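Local coordinates for protein peptide methionine sulfoxide reductase MsrA (Corynebacterium diphtheriae, PDB 4D7L) that probably reduces the S-epimer of methionine sulfoxide in oxidised proteins back to methionine, as a thiol-dependent repair enzyme that can form an internal disulfide, at residues 91-96 with 208-213; 112-117 with 154-159; 158-163 with 197-202. One frame throughout, in Å; residues are numbered along the deposited sequence.

Contact 1 of 3, residues 91-96 with 208-213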
loop_
_atom_site.group_PDB
_atom_site.type_symbol
_atom_site.label_atom_id
_atom_site.label_comp_id
_atom_site.label_asym_id
_atom_site.label_seq_id
_atom_site.Cartn_x
_atom_site.Cartn_y
_atom_site.Cartn_z
ATOM N N VAL A 91 6.059 -2.673 4.446
ATOM C CA VAL A 91 4.736 -3.130 4.063
ATOM C C VAL A 91 3.908 -3.500 5.272
ATOM O O VAL A 91 4.418 -3.871 6.352
ATOM C CB VAL A 91 4.784 -4.346 3.103
ATOM C CG1 VAL A 91 5.391 -3.915 1.763
ATOM C CG2 VAL A 91 5.566 -5.515 3.718
ATOM N N GLY A 92 2.605 -3.376 5.104
ATOM C CA GLY A 92 1.737 -3.625 6.228
ATOM C C GLY A 92 0.313 -3.310 5.839
ATOM O O GLY A 92 -0.076 -3.418 4.672
ATOM N N PHE A 93 -0.448 -2.871 6.837
ATOM C CA PHE A 93 -1.906 -2.842 6.751
ATOM C C PHE A 93 -2.475 -1.539 7.287
ATOM O O PHE A 93 -2.077 -1.069 8.362
ATOM C CB PHE A 93 -2.490 -4.015 7.552
ATOM C CG PHE A 93 -1.740 -5.311 7.343
ATOM C CD1 PHE A 93 -1.770 -5.943 6.105
ATOM C CD2 PHE A 93 -1.009 -5.885 8.374
ATOM C CE1 PHE A 93 -1.067 -7.137 5.889
ATOM C CE2 PHE A 93 -0.306 -7.077 8.172
ATOM C CZ PHE A 93 -0.344 -7.702 6.924
ATOM N N ALA A 94 -3.400 -0.957 6.540
ATOM C CA ALA A 94 -4.085 0.245 6.996
ATOM C C ALA A 94 -5.401 0.402 6.245
ATOM O O ALA A 94 -5.596 -0.211 5.188
ATOM C CB ALA A 94 -3.199 1.494 6.812
ATOM N N GLY A 95 -6.301 1.210 6.807
ATOM C CA GLY A 95 -7.541 1.532 6.122
ATOM C C GLY A 95 -8.726 0.794 6.679
ATOM O O GLY A 95 -9.875 1.128 6.338
ATOM N N GLY A 96 -8.437 -0.228 7.490
ATOM C CA GLY A 96 -9.445 -1.061 8.135
ATOM C C GLY A 96 -9.567 -0.729 9.616
ATOM O O GLY A 96 -9.277 0.387 10.025
ATOM N N TYR A 208 -0.099 -0.538 10.416
ATOM C CA TYR A 208 0.467 -1.669 11.151
ATOM C C TYR A 208 1.425 -2.435 10.265
ATOM O O TYR A 208 1.035 -2.885 9.192
ATOM C CB TYR A 208 -0.655 -2.618 11.631
ATOM C CG TYR A 208 -1.683 -1.925 12.484
ATOM C CD1 TYR A 208 -1.387 -1.574 13.810
ATOM C CD2 TYR A 208 -2.948 -1.616 11.975
ATOM C CE1 TYR A 208 -2.329 -0.939 14.622
ATOM C CE2 TYR A 208 -3.894 -0.968 12.783
ATOM C CZ TYR A 208 -3.580 -0.640 14.093
ATOM O OH TYR A 208 -4.529 -0.019 14.888
ATOM N N MET A 209 2.670 -2.584 10.702
ATOM C CA MET A 209 3.639 -3.315 9.892
ATOM C C MET A 209 3.320 -4.787 9.827
ATOM O O MET A 209 2.954 -5.380 10.836
ATOM C CB MET A 209 5.059 -3.151 10.441
ATOM C CG MET A 209 5.633 -1.766 10.376
ATOM S SD MET A 209 7.378 -1.815 10.894
ATOM C CE MET A 209 8.182 -2.503 9.463
ATOM N N ALA A 210 3.515 -5.382 8.647
ATOM C CA ALA A 210 3.431 -6.826 8.481
ATOM C C ALA A 210 4.650 -7.510 9.112
ATOM O O ALA A 210 5.645 -6.848 9.407
ATOM C CB ALA A 210 3.321 -7.177 6.989
ATOM N N GLU A 211 4.573 -8.832 9.277
ATOM C CA GLU A 211 5.666 -9.642 9.788
ATOM C C GLU A 211 6.981 -9.377 9.056
ATOM O O GLU A 211 6.984 -8.974 7.899
ATOM C CB GLU A 211 5.318 -11.141 9.655
ATOM C CG GLU A 211 4.204 -11.618 10.623
ATOM C CD GLU A 211 2.772 -11.380 10.097
ATOM O OE1 GLU A 211 2.571 -10.609 9.129
ATOM O OE2 GLU A 211 1.842 -11.978 10.669
ATOM N N ASP A 212 8.094 -9.618 9.734
ATOM C CA ASP A 212 9.429 -9.404 9.157
ATOM C C ASP A 212 9.655 -10.065 7.784
ATOM O O ASP A 212 10.313 -9.503 6.893
ATOM C CB ASP A 212 10.480 -9.913 10.155
ATOM C CG ASP A 212 11.908 -9.727 9.653
ATOM O OD1 ASP A 212 12.354 -8.562 9.517
ATOM O OD2 ASP A 212 12.574 -10.750 9.396
ATOM N N GLU A 213 9.103 -11.260 7.613
ATOM C CA GLU A 213 9.254 -12.017 6.376
ATOM C C GLU A 213 8.739 -11.260 5.161
ATOM O O GLU A 213 9.246 -11.453 4.048
ATOM C CB GLU A 213 8.519 -13.375 6.478
ATOM C CG GLU A 213 9.186 -14.362 7.424
ATOM C CD GLU A 213 8.944 -14.074 8.925
ATOM O OE1 GLU A 213 8.078 -13.237 9.284
ATOM O OE2 GLU A 213 9.647 -14.695 9.755
#

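Contact 2 of 3, residues 112-117 with 154-159. With CAC (cacodylate ion), chain D.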
loop_
_atom_site.group_PDB
_atom_site.type_symbol
_atom_site.label_atom_id
_atom_site.label_comp_id
_atom_site.label_asym_id
_atom_site.label_seq_id
_atom_site.Cartn_x
_atom_site.Cartn_y
_atom_site.Cartn_z
ATOM N N ASN A 112 -10.842 -5.460 7.264
ATOM C CA ASN A 112 -11.097 -4.307 6.381
ATOM C C ASN A 112 -9.853 -3.536 5.949
ATOM O O ASN A 112 -9.962 -2.559 5.205
ATOM C CB ASN A 112 -12.107 -3.339 7.027
ATOM C CG ASN A 112 -13.509 -3.924 7.078
ATOM O OD1 ASN A 112 -13.800 -4.910 6.388
ATOM N ND2 ASN A 112 -14.398 -3.309 7.878
ATOM N N HIS A 113 -8.665 -3.974 6.359
ATOM C CA HIS A 113 -7.457 -3.277 5.918
ATOM C C HIS A 113 -7.103 -3.527 4.455
ATOM O O HIS A 113 -7.513 -4.522 3.846
ATOM C CB HIS A 113 -6.233 -3.679 6.752
ATOM C CG HIS A 113 -6.261 -3.181 8.160
ATOM N ND1 HIS A 113 -6.198 -1.842 8.475
ATOM C CD2 HIS A 113 -6.325 -3.849 9.342
ATOM C CE1 HIS A 113 -6.229 -1.704 9.791
ATOM N NE2 HIS A 113 -6.301 -2.904 10.339
ATOM N N THR A 114 -6.347 -2.619 3.854
ATOM C CA THR A 114 -5.805 -2.925 2.539
ATOM C C THR A 114 -4.286 -3.028 2.668
ATOM O O THR A 114 -3.685 -2.506 3.616
ATOM C CB THR A 114 -6.211 -1.887 1.473
ATOM O OG1 THR A 114 -5.993 -2.439 0.166
ATOM C CG2 THR A 114 -5.415 -0.583 1.623
ATOM N N GLU A 115 -3.681 -3.738 1.724
ATOM C CA GLU A 115 -2.237 -3.941 1.708
ATOM C C GLU A 115 -1.566 -2.640 1.303
ATOM O O GLU A 115 -1.819 -2.119 0.215
ATOM C CB GLU A 115 -1.847 -5.079 0.762
ATOM C CG GLU A 115 -2.292 -6.444 1.301
ATOM C CD GLU A 115 -1.697 -7.626 0.538
ATOM O OE1 GLU A 115 -0.889 -7.420 -0.402
ATOM O OE2 GLU A 115 -2.070 -8.771 0.882
ATOM N N ILE A 116 -0.711 -2.147 2.188
ATOM C CA ILE A 116 -0.142 -0.804 2.088
ATOM C C ILE A 116 1.367 -0.828 2.088
ATOM O O ILE A 116 1.979 -1.597 2.839
ATOM C CB ILE A 116 -0.614 0.077 3.273
ATOM C CG1 ILE A 116 -2.111 0.381 3.129
ATOM C CG2 ILE A 116 0.224 1.378 3.408
ATOM C CD1 ILE A 116 -2.438 1.317 1.935
ATOM N N VAL A 117 1.954 0.031 1.254
ATOM C CA VAL A 117 3.363 0.361 1.325
ATOM C C VAL A 117 3.532 1.706 2.008
ATOM O O VAL A 117 2.957 2.709 1.565
ATOM C CB VAL A 117 4.015 0.452 -0.069
ATOM C CG1 VAL A 117 5.537 0.766 0.059
ATOM C CG2 VAL A 117 3.805 -0.832 -0.857
ATOM N N GLN A 154 -8.643 -6.411 0.582
ATOM C CA GLN A 154 -7.274 -6.059 0.994
ATOM C C GLN A 154 -6.401 -5.682 -0.206
ATOM O O GLN A 154 -5.249 -5.311 -0.035
ATOM C CB GLN A 154 -6.600 -7.204 1.789
ATOM C CG GLN A 154 -6.164 -8.458 0.964
ATOM C CD GLN A 154 -7.260 -9.506 0.894
ATOM O OE1 GLN A 154 -8.435 -9.164 0.887
ATOM N NE2 GLN A 154 -6.877 -10.789 0.826
ATOM N N TYR A 155 -6.960 -5.732 -1.414
ATOM C CA TYR A 155 -6.189 -5.342 -2.597
ATOM C C TYR A 155 -6.688 -4.034 -3.206
ATOM O O TYR A 155 -6.249 -3.655 -4.297
ATOM C CB TYR A 155 -6.229 -6.458 -3.654
ATOM C CG TYR A 155 -5.595 -7.719 -3.123
ATOM C CD1 TYR A 155 -4.225 -7.778 -2.902
ATOM C CD2 TYR A 155 -6.371 -8.829 -2.800
ATOM C CE1 TYR A 155 -3.631 -8.907 -2.376
ATOM C CE2 TYR A 155 -5.793 -9.974 -2.297
ATOM C CZ TYR A 155 -4.412 -10.001 -2.076
ATOM O OH TYR A 155 -3.819 -11.125 -1.549
ATOM N N ARG A 156 -7.591 -3.343 -2.509
ATOM C CA ARG A 156 -8.185 -2.125 -3.080
ATOM C C ARG A 156 -7.180 -0.968 -3.171
ATOM O O ARG A 156 -6.205 -0.904 -2.426
ATOM C CB ARG A 156 -9.417 -1.681 -2.269
ATOM C CG ARG A 156 -9.142 -1.129 -0.842
ATOM C CD ARG A 156 -10.497 -0.957 -0.117
ATOM N NE ARG A 156 -10.403 -0.313 1.195
ATOM C CZ ARG A 156 -10.173 -0.962 2.339
ATOM N NH1 ARG A 156 -9.942 -2.271 2.323
ATOM N NH2 ARG A 156 -10.138 -0.298 3.498
ATOM N N SER A 157 -7.450 -0.040 -4.084
ATOM C CA SER A 157 -6.577 1.112 -4.319
ATOM C C SER A 157 -6.720 2.136 -3.195
ATOM O O SER A 157 -7.848 2.411 -2.766
ATOM C CB SER A 157 -6.947 1.751 -5.664
ATOM O OG SER A 157 -6.112 2.856 -5.959
ATOM N N ALA A 158 -5.606 2.678 -2.695
ATOM C CA ALA A 158 -5.688 3.663 -1.610
ATOM C C ALA A 158 -4.483 4.595 -1.561
ATOM O O ALA A 158 -3.368 4.232 -1.969
ATOM C CB ALA A 158 -5.862 2.962 -0.235
ATOM N N ILE A 159 -4.732 5.804 -1.071
ATOM C CA ILE A 159 -3.675 6.727 -0.672
ATOM C C ILE A 159 -4.044 7.274 0.703
ATOM O O ILE A 159 -5.066 7.956 0.849
ATOM C CB ILE A 159 -3.498 7.900 -1.651
ATOM C CG1 ILE A 159 -3.159 7.393 -3.057
ATOM C CG2 ILE A 159 -2.377 8.844 -1.156
ATOM C CD1 ILE A 159 -3.249 8.476 -4.133
HETATM AS AS CAC D . 0.118 -10.985 -1.356
HETATM O O1 CAC D . -1.250 -10.927 -0.281
HETATM O O2 CAC D . -0.350 -10.390 -2.922
HETATM C C1 CAC D . 0.742 -12.838 -1.520
HETATM C C2 CAC D . 1.563 -9.869 -0.637
HETATM O O HOH W 1 -3.621 -2.438 -2.063
#

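Contact 3 of 3, residues 158-163 with 197-202. With PGE (triethylene glycol), chain L.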
loop_
_atom_site.group_PDB
_atom_site.type_symbol
_atom_site.label_atom_id
_atom_site.label_comp_id
_atom_site.label_asym_id
_atom_site.label_seq_id
_atom_site.Cartn_x
_atom_site.Cartn_y
_atom_site.Cartn_z
ATOM N N ALA A 158 -5.606 2.678 -2.695
ATOM C CA ALA A 158 -5.688 3.663 -1.610
ATOM C C ALA A 158 -4.483 4.595 -1.561
ATOM O O ALA A 158 -3.368 4.232 -1.969
ATOM C CB ALA A 158 -5.862 2.962 -0.235
ATOM N N ILE A 159 -4.732 5.804 -1.071
ATOM C CA ILE A 159 -3.675 6.727 -0.672
ATOM C C ILE A 159 -4.044 7.274 0.703
ATOM O O ILE A 159 -5.066 7.956 0.849
ATOM C CB ILE A 159 -3.498 7.900 -1.651
ATOM C CG1 ILE A 159 -3.159 7.393 -3.057
ATOM C CG2 ILE A 159 -2.377 8.844 -1.156
ATOM C CD1 ILE A 159 -3.249 8.476 -4.133
ATOM N N TYR A 160 -3.238 6.974 1.720
ATOM C CA TYR A 160 -3.470 7.582 3.039
ATOM C C TYR A 160 -2.352 8.569 3.334
ATOM O O TYR A 160 -1.188 8.270 3.119
ATOM C CB TYR A 160 -3.548 6.519 4.145
ATOM C CG TYR A 160 -4.565 5.413 3.854
ATOM C CD1 TYR A 160 -5.860 5.720 3.436
ATOM C CD2 TYR A 160 -4.215 4.069 3.988
ATOM C CE1 TYR A 160 -6.802 4.702 3.154
ATOM C CE2 TYR A 160 -5.137 3.052 3.709
ATOM C CZ TYR A 160 -6.413 3.380 3.296
ATOM O OH TYR A 160 -7.297 2.389 3.020
ATOM N N THR A 161 -2.706 9.752 3.818
ATOM C CA THR A 161 -1.708 10.798 4.002
ATOM C C THR A 161 -1.329 11.025 5.473
ATOM O O THR A 161 -2.028 10.598 6.397
ATOM C CB THR A 161 -2.197 12.112 3.383
ATOM O OG1 THR A 161 -3.438 12.493 3.988
ATOM C CG2 THR A 161 -2.398 11.944 1.882
ATOM N N ALA A 162 -0.187 11.664 5.689
ATOM C CA ALA A 162 0.338 11.836 7.037
ATOM C C ALA A 162 1.008 13.196 7.206
ATOM O O ALA A 162 1.249 13.917 6.233
ATOM C CB ALA A 162 1.335 10.717 7.364
ATOM N N GLY A 163 1.340 13.533 8.442
ATOM C CA GLY A 163 2.054 14.772 8.710
ATOM C C GLY A 163 1.140 15.936 9.020
ATOM O O GLY A 163 -0.082 15.791 9.051
ATOM N N LEU A 197 -7.643 9.506 2.016
ATOM C CA LEU A 197 -7.926 10.220 3.275
ATOM C C LEU A 197 -6.694 10.202 4.178
ATOM O O LEU A 197 -5.788 9.403 3.970
ATOM C CB LEU A 197 -9.138 9.601 3.999
ATOM C CG LEU A 197 -9.039 8.153 4.486
ATOM C CD1 LEU A 197 -10.097 7.869 5.551
ATOM C CD2 LEU A 197 -9.210 7.162 3.328
ATOM N N PRO A 198 -6.651 11.083 5.182
ATOM C CA PRO A 198 -5.531 11.004 6.129
ATOM C C PRO A 198 -5.509 9.635 6.817
ATOM O O PRO A 198 -6.579 9.106 7.094
ATOM C CB PRO A 198 -5.835 12.118 7.128
ATOM C CG PRO A 198 -6.691 13.115 6.325
ATOM C CD PRO A 198 -7.496 12.279 5.392
ATOM N N LEU A 199 -4.326 9.067 7.049
ATOM C CA LEU A 199 -4.203 7.819 7.802
ATOM C C LEU A 199 -4.938 7.918 9.134
ATOM O O LEU A 199 -5.640 7.000 9.532
ATOM C CB LEU A 199 -2.731 7.488 8.058
ATOM C CG LEU A 199 -2.455 6.230 8.894
ATOM C CD1 LEU A 199 -2.899 5.009 8.082
ATOM C CD2 LEU A 199 -0.974 6.148 9.233
ATOM N N ALA A 200 -4.799 9.057 9.795
ATOM C CA ALA A 200 -5.416 9.252 11.112
ATOM C C ALA A 200 -6.936 9.226 11.050
ATOM O O ALA A 200 -7.599 9.072 12.082
ATOM C CB ALA A 200 -4.942 10.569 11.732
ATOM N N SER A 201 -7.493 9.410 9.854
ATOM C CA SER A 201 -8.949 9.417 9.675
ATOM C C SER A 201 -9.514 8.068 9.235
ATOM O O SER A 201 -10.731 7.932 9.068
ATOM C CB SER A 201 -9.347 10.506 8.683
ATOM O OG SER A 201 -9.069 11.784 9.252
ATOM N N THR A 202 -8.652 7.080 9.016
ATOM C CA THR A 202 -9.137 5.710 8.773
ATOM C C THR A 202 -9.700 5.146 10.072
ATOM O O THR A 202 -9.423 5.684 11.143
ATOM C CB THR A 202 -8.037 4.776 8.265
ATOM O OG1 THR A 202 -7.022 4.659 9.280
ATOM C CG2 THR A 202 -7.439 5.311 6.956
HETATM C C1 PGE L . -11.015 14.563 8.473
HETATM O O1 PGE L . -9.893 13.971 7.840
HETATM C C2 PGE L . -11.717 13.536 9.339
HETATM O O2 PGE L . -12.319 12.565 8.501
HETATM O O HOH W 2 -2.926 11.188 9.116
#

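Contact 1 of 3, residues 91-96 with 208-213
F93 lies against Y208 and A210 where the short strand 208-209 pairs with the end of strand 86-94. Its CG is anti to its own carbonyl carbon (chi1 -43°), and the ring rises from the sheet leaning toward A210. CB, CG and CD2 pass beside the carbonyl oxygen of Y208, with CD2 of F93 coming to 3.7 Å from O of Y208. Farther out, CE2 meets CA and CB of A210, and CZ, the far atom of the ring, ends 3.7 Å from A210 CB. That methyl points toward strand 86-94 and fills the angle between the F93 ring and V91, whose CG2 stands 4.3 Å from A210 CB.

Three backbone hydrogen bonds fix the register. F93 and Y208 form an antiparallel hydrogen-bonded pair: F93 N gives to Y208 O at 2.8 Å, and Y208 N gives back to F93 O at 2.9 Å, so both side chains lie on one face of the sheet. Beyond the last bridge, A210 N donates almost straight (170°) to V91 O at 2.9 Å. G92, between these bonds, is the non-hydrogen-bonded partner of M209; its CA comes within 3.1 Å of Y208 O in a CA-H...O contact, so the two chains run very close here.

The pairing adds 208-209 as an outermost strand of the mixed sheet, while G92 and A94 bond through their backbones to strand 114-121. Helix 73-81 meets V91 and A210 through Y73, the side chain of V91 lying about 8 Å from that of C72, the predicted catalytic cysteine; helix 103-107 packs Y103 and T106 on F93.

Contact 2 of 3, residues 112-117 with 154-159
R156 holds N112 end-on: NH1 and NH2 both donate to the backbone oxygen of N112, which lies near the guanidinium plane. R156 CG sits between its backbone N and carbonyl carbon (chi1 70°), and the chain, extended from CG to NE, carries the guanidinium there. The NH2 bond to N112 O is 2.8 Å and arrives nearly along the C=O axis; NH1 reaches the same oxygen from above the carbonyl plane. E195 makes a salt bridge with R156 NE, and T114 CB lies over one guanidinium face.

Between backbones, E115 N donates to Q154 O at 2.8 Å, and Q154 CA makes a CA-H...O contact with H113 O. A water donates to both E115 O and R156 O. Strands 114-121 and 158-161 flank strand 64-69 in the mixed sheet and are brought together here where it ends.

The apolar contact is I116 CD1 at 4.4 Å from A158 CB.

On the side toward C72, the predicted active-site cysteine, E115 and Y155 run side by side, carboxylate and ring planes 61° apart. Y155 OH donates to O1 of a cacodylate at 2.9 Å, E115 OE2 lies 2.6 Å from that oxygen, and E115 OE1 accepts from Y73 N.

Contact 3 of 3, residues 158-163 with 197-202
Y160 and L197 run side by side on one face of a parallel strand pair, and the closest approach of the two side chains is at the ring edge, where L197 CD2 comes to 3.4 Å from Y160 CE1. T202 reaches the same ring differently: its CG2 sits over one face, 4.0 Å from the Y160 ring centroid and 17° off the normal, a CH-pi contact with the two side chains crossing at about a right angle. Nearer the backbone, Y160 CB packs against L199 CB.

Behind this shell stand three backbone hydrogen bonds that alternate across the strands. L197 N donates to I159 O at 3.2 Å, T161 N to L197 O at 3.1 Å, and L199 N to T161 O at 2.8 Å. The pair belongs to a beta-alpha-beta unit: strand 158-161 leads through helix 166-186 into strand 195-198, an outermost strand of the mixed sheet. On the helix face T161 OG1 lies 3.3 Å from P198 CA and is hydrogen-bonded to A166 O, near the start of that helix.

The T202 methyl is positioned by the 3-10 turn at 199-201. L199 O accepts both T202 N and T202 OG1, the hydroxyl at 2.7 Å; with chi1 of 63°, OG1 is tucked between the backbone N and carbonyl carbon of T202, leaving CG2 to face the ring. A water continues the pairing, donating to T161 O and accepting from A200 N. Farther out, Y160 OH is hydrogen-bonded to E195 OE2, and Y67 of the adjoining strand 64-69 and I116 of strand 114-121 beyond it pack on the tyrosine.

Overall arrangement
From the N terminus, the first segment in any contact is the end of strand 86-94, which waits longest for its partner: contact 1 closes a loop of 111 residues, and both other contacts nest inside it. Contact 2 closes a shorter loop from strand 114-121 to residues 154-159. Contact 3 begins on strand 158-161, sharing A158 and I159, and closes over helix 166-186, so the two loops follow without crossing. Contacts 1 and 3 join the outermost strands, 208-209 and 195-198, to the sheet, and contact 2 ties strand 114-121 to the run leading into strand 158-161. A94 and G92 bond to T114 and I116 between contacts 1 and 2, while Y160 packs against G95 and I116.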